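Local structure of pyruvate kinase (Cryptosporidium parvum, 4DRS) at the interface of chains A and B and the interface of chains A and C. The protein catalyses the last step of glycolysis, passing the phosphoryl group of phosphoenolpyruvate to ADP to give pyruvate and ATP. Numbering follows the deposited sequence. Chains: chain A/B/C, Pyruvate kinase.

Contact 1: the interface of chains A and B. Residues chain A 307, 330, 343-344, 347, 350; chain B 343, 346, 350.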
# COMPACT_ATOMS: atom_id res chain seq x y z
N PHE A 307 -22.40 -8.54 17.96
CA PHE A 307 -21.23 -8.94 17.17
C PHE A 307 -20.29 -7.76 16.88
O PHE A 307 -19.08 -7.95 16.77
CB PHE A 307 -21.64 -9.68 15.89
CG PHE A 307 -21.92 -8.78 14.73
CD1 PHE A 307 -23.22 -8.33 14.48
CD2 PHE A 307 -20.90 -8.37 13.88
CE1 PHE A 307 -23.49 -7.49 13.40
CE2 PHE A 307 -21.16 -7.53 12.81
CZ PHE A 307 -22.45 -7.09 12.57
N MET A 330 -20.21 -21.18 22.29
CA MET A 330 -20.27 -21.28 20.83
C MET A 330 -20.87 -22.57 20.29
O MET A 330 -21.44 -22.58 19.20
CB MET A 330 -18.88 -21.04 20.23
CG MET A 330 -18.38 -19.61 20.35
SD MET A 330 -17.80 -19.18 21.99
CE MET A 330 -16.14 -19.85 21.91
N ALA A 343 -23.37 -22.82 11.82
CA ALA A 343 -23.38 -21.52 12.50
C ALA A 343 -22.43 -21.45 13.69
O ALA A 343 -21.80 -20.42 13.94
CB ALA A 343 -24.80 -21.15 12.92
N GLU A 344 -22.32 -22.57 14.40
CA GLU A 344 -21.48 -22.66 15.59
C GLU A 344 -20.00 -22.77 15.24
O GLU A 344 -19.15 -22.20 15.92
CB GLU A 344 -21.91 -23.86 16.43
CG GLU A 344 -23.38 -23.83 16.81
CD GLU A 344 -23.84 -25.13 17.46
OE1 GLU A 344 -23.95 -26.15 16.74
OE2 GLU A 344 -24.08 -25.12 18.68
N ASP A 347 -18.77 -19.43 13.86
CA ASP A 347 -18.62 -18.49 14.98
C ASP A 347 -17.22 -18.56 15.59
O ASP A 347 -16.61 -17.52 15.87
CB ASP A 347 -19.68 -18.73 16.05
CG ASP A 347 -19.79 -17.58 17.04
OD1 ASP A 347 -19.85 -16.41 16.60
OD2 ASP A 347 -19.82 -17.83 18.26
N ASN A 350 -14.63 -17.42 12.86
CA ASN A 350 -14.62 -15.96 12.75
C ASN A 350 -14.10 -15.26 14.00
O ASN A 350 -13.55 -14.16 13.90
CB ASN A 350 -15.98 -15.43 12.30
CG ASN A 350 -16.25 -15.68 10.83
OD1 ASN A 350 -15.53 -15.20 9.96
ND2 ASN A 350 -17.29 -16.45 10.55
N ALA B 343 -24.45 -17.23 17.70
CA ALA B 343 -23.80 -17.94 16.58
C ALA B 343 -24.52 -17.76 15.25
O ALA B 343 -23.89 -17.60 14.21
CB ALA B 343 -23.63 -19.41 16.92
N THR B 346 -24.12 -14.01 14.09
CA THR B 346 -22.74 -13.76 13.66
C THR B 346 -22.48 -14.41 12.30
O THR B 346 -21.76 -13.85 11.48
CB THR B 346 -21.70 -14.24 14.70
OG1 THR B 346 -21.84 -15.64 14.93
CG2 THR B 346 -21.85 -13.49 16.02
N ASN B 350 -21.12 -12.28 9.31
CA ASN B 350 -19.87 -12.59 8.67
C ASN B 350 -20.01 -12.98 7.20
O ASN B 350 -19.10 -12.76 6.41
CB ASN B 350 -19.08 -13.62 9.47
CG ASN B 350 -18.42 -13.01 10.69
OD1 ASN B 350 -17.63 -12.07 10.57
ND2 ASN B 350 -18.76 -13.51 11.87
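B:Thr346 reaches across to A:Asp347, and with B:Ala343 it buries most of the surface on the chain B side. Both partners sit on helix 342-354 of their own chain, so the patch is a helix-to-helix contact between barrel domains, repeated with the chains exchanged by the two-fold axis. The threonine hydroxyl OG1 donates to the carboxylate oxygen OD1 of A:Asp347 at 2.7 Å, arriving from above the carboxylate plane, 48° out of it. Within its own helix the same OG1 also donates to the carbonyl O of B:Ala343, one turn back, at 2.9 Å. That second bond is poorly directed, with the donor above the carbonyl plane, and a single hydroxyl hydrogen would have to be shared or switch between the two acceptors. The torsion of B:Thr346 (chi1 59°) sets OG1 between the backbone N and the carbonyl carbon, and this turns it back over the helix toward that carbonyl. Its methyl CG2 is left pointing to A:Phe307, which it meets at CB (3.8 Å) rather than on the ring.

The methyl CB of B:Ala343 packs 3.6 Å from the carbonyl O of A:Ala343, and its CA lies against the carboxylate carbon CG of A:Asp347 at 4.1 Å. The short side chain is consistent with the close approach of the two helices at this point.

Two turns further along, A:Asn350 and B:Asn350 meet tip to tip with their amide planes stacked, 14° apart. In both chains CG is anti to the carbonyl carbon, which lets the two amides lie face to face about the two-fold axis. The amide carbons CG of A:Asn350 and B:Asn350 are 3.4 Å apart.

Contact 2: the interface of chains A and C. Residues chain A 395, 399, 414-415, 418, 422; chain C 395, 399, 414-415, 418.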
# COMPACT_ATOMS: atom_id res chain seq x y z
N TYR A 395 0.84 -8.84 10.32
CA TYR A 395 2.00 -8.29 11.01
C TYR A 395 2.13 -6.78 10.81
O TYR A 395 2.32 -6.04 11.77
CB TYR A 395 3.30 -8.97 10.56
CG TYR A 395 4.53 -8.32 11.16
CD1 TYR A 395 4.79 -8.41 12.53
CD2 TYR A 395 5.40 -7.57 10.37
CE1 TYR A 395 5.90 -7.81 13.09
CE2 TYR A 395 6.52 -6.95 10.92
CZ TYR A 395 6.76 -7.08 12.29
OH TYR A 395 7.86 -6.48 12.86
N HIS A 399 1.98 -3.83 13.60
CA HIS A 399 3.21 -3.03 13.70
C HIS A 399 2.96 -1.56 13.49
O HIS A 399 3.53 -0.72 14.20
CB HIS A 399 4.27 -3.55 12.74
CG HIS A 399 5.62 -2.91 12.92
ND1 HIS A 399 6.44 -3.22 13.94
CD2 HIS A 399 6.29 -1.96 12.16
CE1 HIS A 399 7.57 -2.50 13.85
NE2 HIS A 399 7.48 -1.73 12.76
N CYS A 414 9.44 -7.75 17.78
CA CYS A 414 9.14 -7.43 16.37
C CYS A 414 10.20 -7.94 15.41
O CYS A 414 9.87 -8.48 14.36
CB CYS A 414 9.03 -5.93 16.18
SG CYS A 414 7.54 -5.25 16.90
N SER A 415 11.46 -7.73 15.77
CA SER A 415 12.56 -8.14 14.93
C SER A 415 12.63 -9.66 14.80
O SER A 415 13.00 -10.17 13.75
CB SER A 415 13.87 -7.55 15.43
OG SER A 415 13.87 -6.15 15.21
N GLU A 418 9.95 -10.52 12.25
CA GLU A 418 10.41 -10.13 10.92
C GLU A 418 11.51 -11.08 10.42
O GLU A 418 11.48 -11.52 9.26
CB GLU A 418 10.90 -8.68 10.89
CG GLU A 418 11.00 -8.09 9.49
CD GLU A 418 12.05 -7.01 9.36
OE1 GLU A 418 13.16 -7.17 9.93
OE2 GLU A 418 11.79 -5.99 8.67
N ASP A 422 11.74 -13.51 7.14
CA ASP A 422 12.78 -13.29 6.14
C ASP A 422 13.63 -14.52 5.84
O ASP A 422 14.09 -14.68 4.71
CB ASP A 422 13.67 -12.11 6.55
CG ASP A 422 12.99 -10.76 6.36
OD1 ASP A 422 12.07 -10.66 5.51
OD2 ASP A 422 13.38 -9.80 7.05
N TYR C 395 13.12 2.21 3.29
CA TYR C 395 13.37 0.89 3.87
C TYR C 395 12.39 -0.17 3.35
O TYR C 395 12.80 -1.28 3.00
CB TYR C 395 13.33 0.92 5.40
CG TYR C 395 13.44 -0.47 6.00
CD1 TYR C 395 14.62 -1.21 5.89
CD2 TYR C 395 12.35 -1.06 6.65
CE1 TYR C 395 14.72 -2.48 6.43
CE2 TYR C 395 12.44 -2.34 7.19
CZ TYR C 395 13.63 -3.04 7.07
OH TYR C 395 13.74 -4.30 7.60
N HIS C 399 13.20 -3.45 1.12
CA HIS C 399 12.80 -4.71 1.76
C HIS C 399 11.84 -5.51 0.91
O HIS C 399 11.92 -6.74 0.88
CB HIS C 399 12.21 -4.45 3.13
CG HIS C 399 11.98 -5.69 3.96
ND1 HIS C 399 12.97 -6.31 4.63
CD2 HIS C 399 10.82 -6.43 4.21
CE1 HIS C 399 12.47 -7.38 5.27
NE2 HIS C 399 11.16 -7.45 5.01
N CYS C 414 18.52 -6.51 8.17
CA CYS C 414 17.13 -6.02 8.14
C CYS C 414 16.56 -5.73 9.51
O CYS C 414 16.00 -4.66 9.74
CB CYS C 414 16.23 -7.05 7.47
SG CYS C 414 16.38 -7.05 5.70
N SER C 415 16.67 -6.72 10.40
CA SER C 415 16.14 -6.61 11.75
C SER C 415 16.80 -5.49 12.52
O SER C 415 16.15 -4.81 13.31
CB SER C 415 16.30 -7.94 12.49
OG SER C 415 15.31 -8.86 12.08
N GLU C 418 15.27 -2.19 11.36
CA GLU C 418 13.91 -2.07 11.91
C GLU C 418 13.93 -1.76 13.41
O GLU C 418 13.13 -0.96 13.89
CB GLU C 418 13.08 -3.33 11.64
CG GLU C 418 11.60 -3.17 11.95
CD GLU C 418 10.87 -4.49 12.18
OE1 GLU C 418 11.29 -5.26 13.07
OE2 GLU C 418 9.87 -4.74 11.47
O HOH W 1 11.98 -4.00 15.75
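Helix 408-422 of the alpha/beta domain pairs with its own copy across the two-fold axis, flanked on each side by helix 391-401. A:Glu418 and C:Glu418 bury far more surface than their neighbours. Each has CG anti to its backbone N (chi1 -163° in chain A) and an extended chain beyond, which carries the carboxylate over to the other subunit's tyrosine.

There the two groups meet tip to tip. The phenol OH of C:Tyr395 donates to A:Glu418 OE2 at 2.8 Å, on the syn side and 17° out of the carboxylate plane. In the twin bond A:Tyr395 OH gives C:Glu418 OE2 a 3.0 Å contact, also syn but more tilted, at 26°. Each acceptor oxygen lies at the edge of the tyrosine ring, in its plane. The two carboxylates stack near-parallel, with A:Glu418 OE2 and C:Glu418 OE2 3.6 Å apart; such close like charges might raise the affinity of one for a proton, and the phenol donors would offset part of the repulsion.

Beside the carboxylates, the serines exchange bonds with each other's backbone: C:Ser415 OG donates to the carbonyl O of A:Ser415 at 3.1 Å, and A:Ser415 OG to that of C:Ser415 at 3.3 Å. A water also bridges A:Ser415 OG and C:Glu418 OE1.

The histidines of helix 391-401 add to the patch. A:His399 has C:Glu418 OE2 over one face, 3.9 Å above the ring plane and toward its rim. C:His399 turns its ring edge to the carboxylate of A:Asp422, and the two side chains meet tip to tip. Together these reciprocal contacts join the alpha/beta domains of two subunits, the kind of interface through which pyruvate kinase tetramers are built.

Contact 1 and contact 2 lie about 34 Å apart, centre to centre, on different parts of chain A, and they have no residue or helix in common. Contact 1 uses helix 342-354 and joins barrel domains; contact 2 uses helices 391-401 and 408-422 and joins alpha/beta domains. Each interface is two-fold symmetric, so chain A touches one neighbour through each, and repeating both closes the four copies of the deposited assembly into a tetramer. In an allosteric enzyme of this family, shifts between subunits could plausibly travel through chain A from one interface to the other, though the structure alone does not show this.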